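Local coordinates for clavulanic acid biosynthesis oligopeptide binding protein 2 (Streptomyces clavuligerus, PDB 2WOL) that probably binds oligopeptides as an extracellular solute-binding protein belonging to the clavulanic acid biosynthetic pathway, at residues Pro147-Pro152 / Thr157-Arg162; Asp336-Pro341 / Val527-Leu532. All coordinates share one frame; numbering follows the deposited sequence. Where two conformers were deposited one is given.

Contact 1. Residues Pro147-Pro152 / Thr157-Arg162; sequences PERPYP and TDEPLR
Arg149 and Arg162 lay their guanidinium groups flat on one another, CZ of Arg149 standing 3.5 Å from CZ of Arg162 with the two planes only 12° apart. Glu159 binds both, which probably eases the closeness of the two charges. Its carboxylate stands nearly upright to the Arg149 guanidinium and offers one oxygen to each arginine. OE1 receives Arg149 NH2 at 2.8 Å through its syn lone pair, almost in the guanidinium plane and along a nearly straight line (173°). OE2 is gripped side-on by the other arginine: Arg162 NH2 reaches the syn lone pair at 2.7 Å, while Arg162 NE comes from above the carboxylate plane. With CG anti to its backbone N (chi1 -160°) and the chain extended to NE, Arg149 carries its guanidinium across to Glu159 and Arg162.

Further along, the Tyr151 ring lies over Leu161: CB of Leu161 sits over the ring centre, a CH-pi contact, and CD1 of Leu161 reaches Tyr151 CG at 3.6 Å. In the ring plane, a water bonds Tyr151 OH at 2.7 Å and donates to the carbonyls of Thr157 and Glu159. Thr157 CG2 closes this end against CG of Pro152 at 3.7 Å, while its OG1 accepts from Glu159 N in an ST turn. The loop between helix 140-144 and strand 164-166 thus folds back on itself, with Tyr151 also meeting Phe128 edge-to-face. Chemically, the stack forms part of a salt-bridge network of Arg149, Glu159 and Arg162 at the surface.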
loop_
_atom_site.group_PDB
_atom_site.type_symbol
_atom_site.label_atom_id
_atom_site.label_comp_id
_atom_site.label_asym_id
_atom_site.label_seq_id
_atom_site.Cartn_x
_atom_site.Cartn_y
_atom_site.Cartn_z
ATOM N N PRO A 147 -2.583 -24.560 13.206
ATOM C CA PRO A 147 -1.206 -24.926 13.557
ATOM C C PRO A 147 -1.044 -26.403 13.919
ATOM O O PRO A 147 0.043 -26.953 13.754
ATOM C CB PRO A 147 -0.916 -24.050 14.783
ATOM C CG PRO A 147 -1.837 -22.885 14.623
ATOM C CD PRO A 147 -3.094 -23.491 14.083
ATOM N N GLU A 148 -2.120 -27.022 14.406
ATOM C CA GLU A 148 -2.117 -28.437 14.787
ATOM C C GLU A 148 -2.346 -29.351 13.583
ATOM O O GLU A 148 -2.139 -30.563 13.665
ATOM C CB GLU A 148 -3.187 -28.714 15.851
ATOM C CG GLU A 148 -2.963 -28.016 17.193
ATOM C CD GLU A 148 -4.106 -28.236 18.183
ATOM O OE1 GLU A 148 -5.140 -28.838 17.804
ATOM O OE2 GLU A 148 -3.972 -27.803 19.350
ATOM N N ARG A 149 -2.781 -28.766 12.469
ATOM C CA ARG A 149 -3.050 -29.521 11.247
ATOM C C ARG A 149 -2.821 -28.613 10.036
ATOM O O ARG A 149 -3.779 -28.200 9.382
ATOM C CB ARG A 149 -4.483 -30.066 11.273
ATOM C CG ARG A 149 -4.738 -31.224 10.326
ATOM C CD ARG A 149 -6.168 -31.753 10.441
ATOM N NE ARG A 149 -6.429 -32.794 9.446
ATOM C CZ ARG A 149 -6.776 -32.562 8.184
ATOM N NH1 ARG A 149 -6.924 -31.316 7.745
ATOM N NH2 ARG A 149 -6.982 -33.576 7.356
ATOM N N PRO A 150 -1.544 -28.281 9.748
ATOM C CA PRO A 150 -1.213 -27.284 8.726
ATOM C C PRO A 150 -1.755 -27.625 7.345
ATOM O O PRO A 150 -1.740 -28.789 6.935
ATOM C CB PRO A 150 0.320 -27.288 8.710
ATOM C CG PRO A 150 0.703 -27.772 10.068
ATOM C CD PRO A 150 -0.330 -28.810 10.398
ATOM N N TYR A 151 -2.249 -26.606 6.648
ATOM C CA TYR A 151 -2.767 -26.783 5.300
ATOM C C TYR A 151 -1.641 -26.550 4.292
ATOM O O TYR A 151 -1.037 -25.472 4.284
ATOM C CB TYR A 151 -3.935 -25.829 5.054
ATOM C CG TYR A 151 -4.512 -25.920 3.664
ATOM C CD1 TYR A 151 -5.175 -27.068 3.237
ATOM C CD2 TYR A 151 -4.393 -24.857 2.775
ATOM C CE1 TYR A 151 -5.702 -27.154 1.961
ATOM C CE2 TYR A 151 -4.924 -24.930 1.498
ATOM C CZ TYR A 151 -5.570 -26.084 1.092
ATOM O OH TYR A 151 -6.087 -26.170 -0.177
ATOM N N PRO A 152 -1.343 -27.566 3.458
ATOM C CA PRO A 152 -0.205 -27.480 2.541
ATOM C C PRO A 152 -0.516 -26.863 1.172
ATOM O O PRO A 152 0.315 -26.943 0.261
ATOM C CB PRO A 152 0.191 -28.948 2.368
ATOM C CG PRO A 152 -1.108 -29.676 2.422
ATOM C CD PRO A 152 -2.023 -28.873 3.348
ATOM N N THR A 157 -2.721 -31.287 -1.443
ATOM C CA THR A 157 -3.884 -32.041 -0.987
ATOM C C THR A 157 -5.140 -31.530 -1.686
ATOM O O THR A 157 -5.234 -30.342 -2.019
ATOM C CB THR A 157 -4.065 -31.992 0.554
ATOM O OG1 THR A 157 -5.117 -32.888 0.939
ATOM C CG2 THR A 157 -4.400 -30.580 1.036
ATOM N N ASP A 158 -6.094 -32.426 -1.922
ATOM C CA ASP A 158 -7.376 -32.023 -2.498
ATOM C C ASP A 158 -8.457 -31.851 -1.431
ATOM O O ASP A 158 -9.601 -31.515 -1.745
ATOM C CB ASP A 158 -7.822 -32.963 -3.632
ATOM C CG ASP A 158 -7.919 -34.416 -3.203
ATOM O OD1 ASP A 158 -8.139 -34.690 -2.005
ATOM O OD2 ASP A 158 -7.774 -35.293 -4.087
ATOM N N GLU A 159 -8.089 -32.070 -0.171
ATOM C CA GLU A 159 -8.991 -31.760 0.930
ATOM C C GLU A 159 -9.034 -30.249 1.133
ATOM O O GLU A 159 -7.991 -29.615 1.299
ATOM C CB GLU A 159 -8.560 -32.452 2.217
ATOM C CG GLU A 159 -9.586 -32.311 3.328
ATOM C CD GLU A 159 -9.116 -32.871 4.651
ATOM O OE1 GLU A 159 -7.906 -33.150 4.799
ATOM O OE2 GLU A 159 -9.967 -33.028 5.553
ATOM N N PRO A 160 -10.239 -29.659 1.087
ATOM C CA PRO A 160 -10.349 -28.221 1.290
ATOM C C PRO A 160 -9.840 -27.755 2.648
ATOM O O PRO A 160 -9.796 -28.527 3.610
ATOM C CB PRO A 160 -11.856 -27.966 1.184
ATOM C CG PRO A 160 -12.371 -29.096 0.362
ATOM C CD PRO A 160 -11.552 -30.268 0.803
ATOM N N LEU A 161 -9.446 -26.487 2.701
ATOM C CA LEU A 161 -9.096 -25.818 3.938
ATOM C C LEU A 161 -10.284 -25.922 4.898
ATOM O O LEU A 161 -11.410 -25.571 4.545
ATOM C CB LEU A 161 -8.759 -24.359 3.616
ATOM C CG LEU A 161 -8.174 -23.372 4.623
ATOM C CD1 LEU A 161 -6.948 -23.903 5.336
ATOM C CD2 LEU A 161 -7.841 -22.089 3.882
ATOM N N ARG A 162 -10.031 -26.428 6.099
ATOM C CA ARG A 162 -11.112 -26.761 7.028
ATOM C C ARG A 162 -11.772 -25.552 7.669
ATOM O O ARG A 162 -12.871 -25.649 8.226
ATOM C CB ARG A 162 -10.618 -27.727 8.094
ATOM C CG ARG A 162 -10.376 -29.101 7.541
ATOM C CD ARG A 162 -10.629 -30.133 8.579
ATOM N NE ARG A 162 -10.469 -31.469 8.026
ATOM C CZ ARG A 162 -10.224 -32.541 8.764
ATOM N NH1 ARG A 162 -10.107 -32.420 10.079
ATOM N NH2 ARG A 162 -10.091 -33.724 8.184
HETATM O O HOH W 1 -7.476 -29.570 4.907
HETATM O O HOH W 2 -7.113 -28.553 -0.995
#

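Contact 2. Residues Asp336-Pro341 / Val527-Leu532; sequences DARGGP and VHDKTL
The Arg338 guanidinium meets the Asp529 carboxylate obliquely, with neither a face nor an edge presented to OD1 and the two planes 52° apart. Arg338 NE is 3.7 Å from Asp529 OD1, and the oxygen lies well out of the guanidinium plane, so no N-H points at it. The geometry therefore gives a long and doubtful charge pairing, since Asp529 has a second conformer, and no hydrogen bond. CG of Arg338 lies anti to the backbone N (chi1 -165°), which brings it to Val527 CG2 at 3.9 Å, an aliphatic contact beside the ionic one; bends at chi2 and chi3 then direct the rest of the chain, with NE its part nearest Asp529. Arg338 and Val527 approach on a slant, whereas Arg338 and Asp529 cross at about a right angle.

Just beyond Arg338, Gly339 is the first residue after the helix to leave helical angles, in a Schellman motif; its positive phi (130°) turns the chain, and its N bonds back to Asp336 O at 3.2 Å. Arg338, by the C-terminal end of helix 331-337, thus meets strand 523-534. Helix 401-414 adjoins it through Lys401 and Phe402, and His305 of strand 303-309 touches both Arg338 and Val527, while Val527 and Asp529 are backbone-bonded to that antiparallel neighbour.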
loop_
_atom_site.group_PDB
_atom_site.type_symbol
_atom_site.label_atom_id
_atom_site.label_comp_id
_atom_site.label_asym_id
_atom_site.label_seq_id
_atom_site.Cartn_x
_atom_site.Cartn_y
_atom_site.Cartn_z
ATOM N N ASP A 336 13.421 18.768 3.288
ATOM C CA ASP A 336 14.118 19.293 2.112
ATOM C C ASP A 336 14.847 18.179 1.365
ATOM O O ASP A 336 14.883 18.176 0.134
ATOM C CB ASP A 336 15.075 20.425 2.494
ATOM C CG ASP A 336 14.353 21.735 2.793
ATOM O OD1 ASP A 336 13.117 21.799 2.627
ATOM O OD2 ASP A 336 15.027 22.707 3.199
ATOM N N ALA A 337 15.400 17.226 2.114
ATOM C CA ALA A 337 16.038 16.053 1.521
ATOM C C ALA A 337 15.016 15.187 0.783
ATOM O O ALA A 337 15.370 14.459 -0.145
ATOM C CB ALA A 337 16.759 15.241 2.590
ATOM N N ARG A 338 13.755 15.281 1.206
ATOM C CA ARG A 338 12.654 14.508 0.630
ATOM C C ARG A 338 11.940 15.248 -0.518
ATOM O O ARG A 338 11.030 14.697 -1.144
ATOM C CB ARG A 338 11.656 14.117 1.738
ATOM C CG ARG A 338 10.660 13.019 1.365
ATOM C CD ARG A 338 11.358 11.689 1.119
ATOM N NE ARG A 338 10.809 11.004 -0.048
ATOM C CZ ARG A 338 11.307 9.887 -0.572
ATOM N NH1 ARG A 338 12.372 9.304 -0.033
ATOM N NH2 ARG A 338 10.731 9.343 -1.638
ATOM N N GLY A 339 12.355 16.482 -0.799
ATOM C CA GLY A 339 11.760 17.261 -1.893
ATOM C C GLY A 339 11.326 18.672 -1.530
ATOM O O GLY A 339 10.849 19.421 -2.389
ATOM N N GLY A 340 11.481 19.031 -0.256
ATOM C CA GLY A 340 11.213 20.395 0.204
ATOM C C GLY A 340 12.157 21.385 -0.463
ATOM O O GLY A 340 13.168 20.979 -1.053
ATOM N N PRO A 341 11.868 22.695 -0.351
ATOM C CA PRO A 341 10.841 23.321 0.489
ATOM C C PRO A 341 9.379 23.212 0.028
ATOM O O PRO A 341 8.482 23.420 0.849
ATOM C CB PRO A 341 11.267 24.792 0.509
ATOM C CG PRO A 341 11.949 24.996 -0.787
ATOM C CD PRO A 341 12.644 23.700 -1.104
ATOM N N VAL A 527 7.789 12.566 7.122
ATOM C CA VAL A 527 6.696 13.142 6.340
ATOM C C VAL A 527 5.717 12.075 5.895
ATOM O O VAL A 527 6.089 10.907 5.754
ATOM C CB VAL A 527 7.203 13.908 5.072
ATOM C CG1 VAL A 527 8.075 15.106 5.451
ATOM C CG2 VAL A 527 7.941 12.975 4.104
ATOM N N HIS A 528 4.466 12.481 5.698
ATOM C CA HIS A 528 3.532 11.693 4.906
ATOM C C HIS A 528 3.723 12.115 3.457
ATOM O O HIS A 528 3.612 13.305 3.115
ATOM C CB HIS A 528 2.090 11.908 5.351
ATOM C CG HIS A 528 1.779 11.321 6.691
ATOM N ND1 HIS A 528 1.928 9.980 6.972
ATOM C CD2 HIS A 528 1.313 11.894 7.825
ATOM C CE1 HIS A 528 1.576 9.753 8.225
ATOM N NE2 HIS A 528 1.193 10.898 8.762
ATOM N N ASP A 529 4.029 11.136 2.615
ATOM C CA ASP A 529 4.394 11.390 1.226
ATOM C C ASP A 529 3.238 11.968 0.412
ATOM O O ASP A 529 2.062 11.683 0.669
ATOM C CB ASP A 529 4.994 10.143 0.567
ATOM C CG ASP A 529 6.437 9.897 0.992
ATOM O OD1 ASP A 529 7.236 10.863 1.009
ATOM O OD2 ASP A 529 6.775 8.739 1.309
ATOM N N LYS A 530 3.600 12.818 -0.543
ATOM C CA LYS A 530 2.669 13.344 -1.528
ATOM C C LYS A 530 3.253 13.099 -2.909
ATOM O O LYS A 530 4.440 12.799 -3.049
ATOM C CB LYS A 530 2.413 14.833 -1.296
ATOM C CG LYS A 530 1.565 15.109 -0.058
ATOM C CD LYS A 530 1.393 16.593 0.229
ATOM C CE LYS A 530 0.477 17.272 -0.782
ATOM N NZ LYS A 530 0.196 18.681 -0.397
ATOM N N THR A 531 2.415 13.211 -3.929
ATOM C CA THR A 531 2.857 12.937 -5.285
ATOM C C THR A 531 2.144 13.874 -6.250
ATOM O O THR A 531 1.128 14.470 -5.895
ATOM C CB THR A 531 2.598 11.459 -5.664
ATOM O OG1 THR A 531 3.362 11.115 -6.826
ATOM C CG2 THR A 531 1.115 11.200 -5.922
ATOM N N LEU A 532 2.685 14.010 -7.456
ATOM C CA LEU A 532 2.048 14.818 -8.491
ATOM C C LEU A 532 1.600 13.932 -9.643
ATOM O O LEU A 532 2.434 13.369 -10.345
ATOM C CB LEU A 532 3.008 15.896 -9.004
ATOM C CG LEU A 532 3.303 17.068 -8.064
ATOM C CD1 LEU A 532 4.491 17.849 -8.552
ATOM C CD2 LEU A 532 2.102 17.983 -7.920
#

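Contact 1 lies at the surface, about 29 Å from the chain centre; contact 2 is partly buried, about 18 Å from it and on the opposite side, their own centres about 46 Å apart. They share no helix or strand. Contact 1 is local, closing one loop with four residues between its segments and burying 390 Å². Contact 2 joins a helix end to a sheet strand across 185 intervening residues, yet buries just 100 Å². Each pairs arginine with an acidic residue beside apolar contacts, but with different geometry: hydrogen-bonded salt bridges lying near the guanidinium planes in the exposed loop, and a long, doubtful charge pairing without a hydrogen bond at the helix-sheet junction.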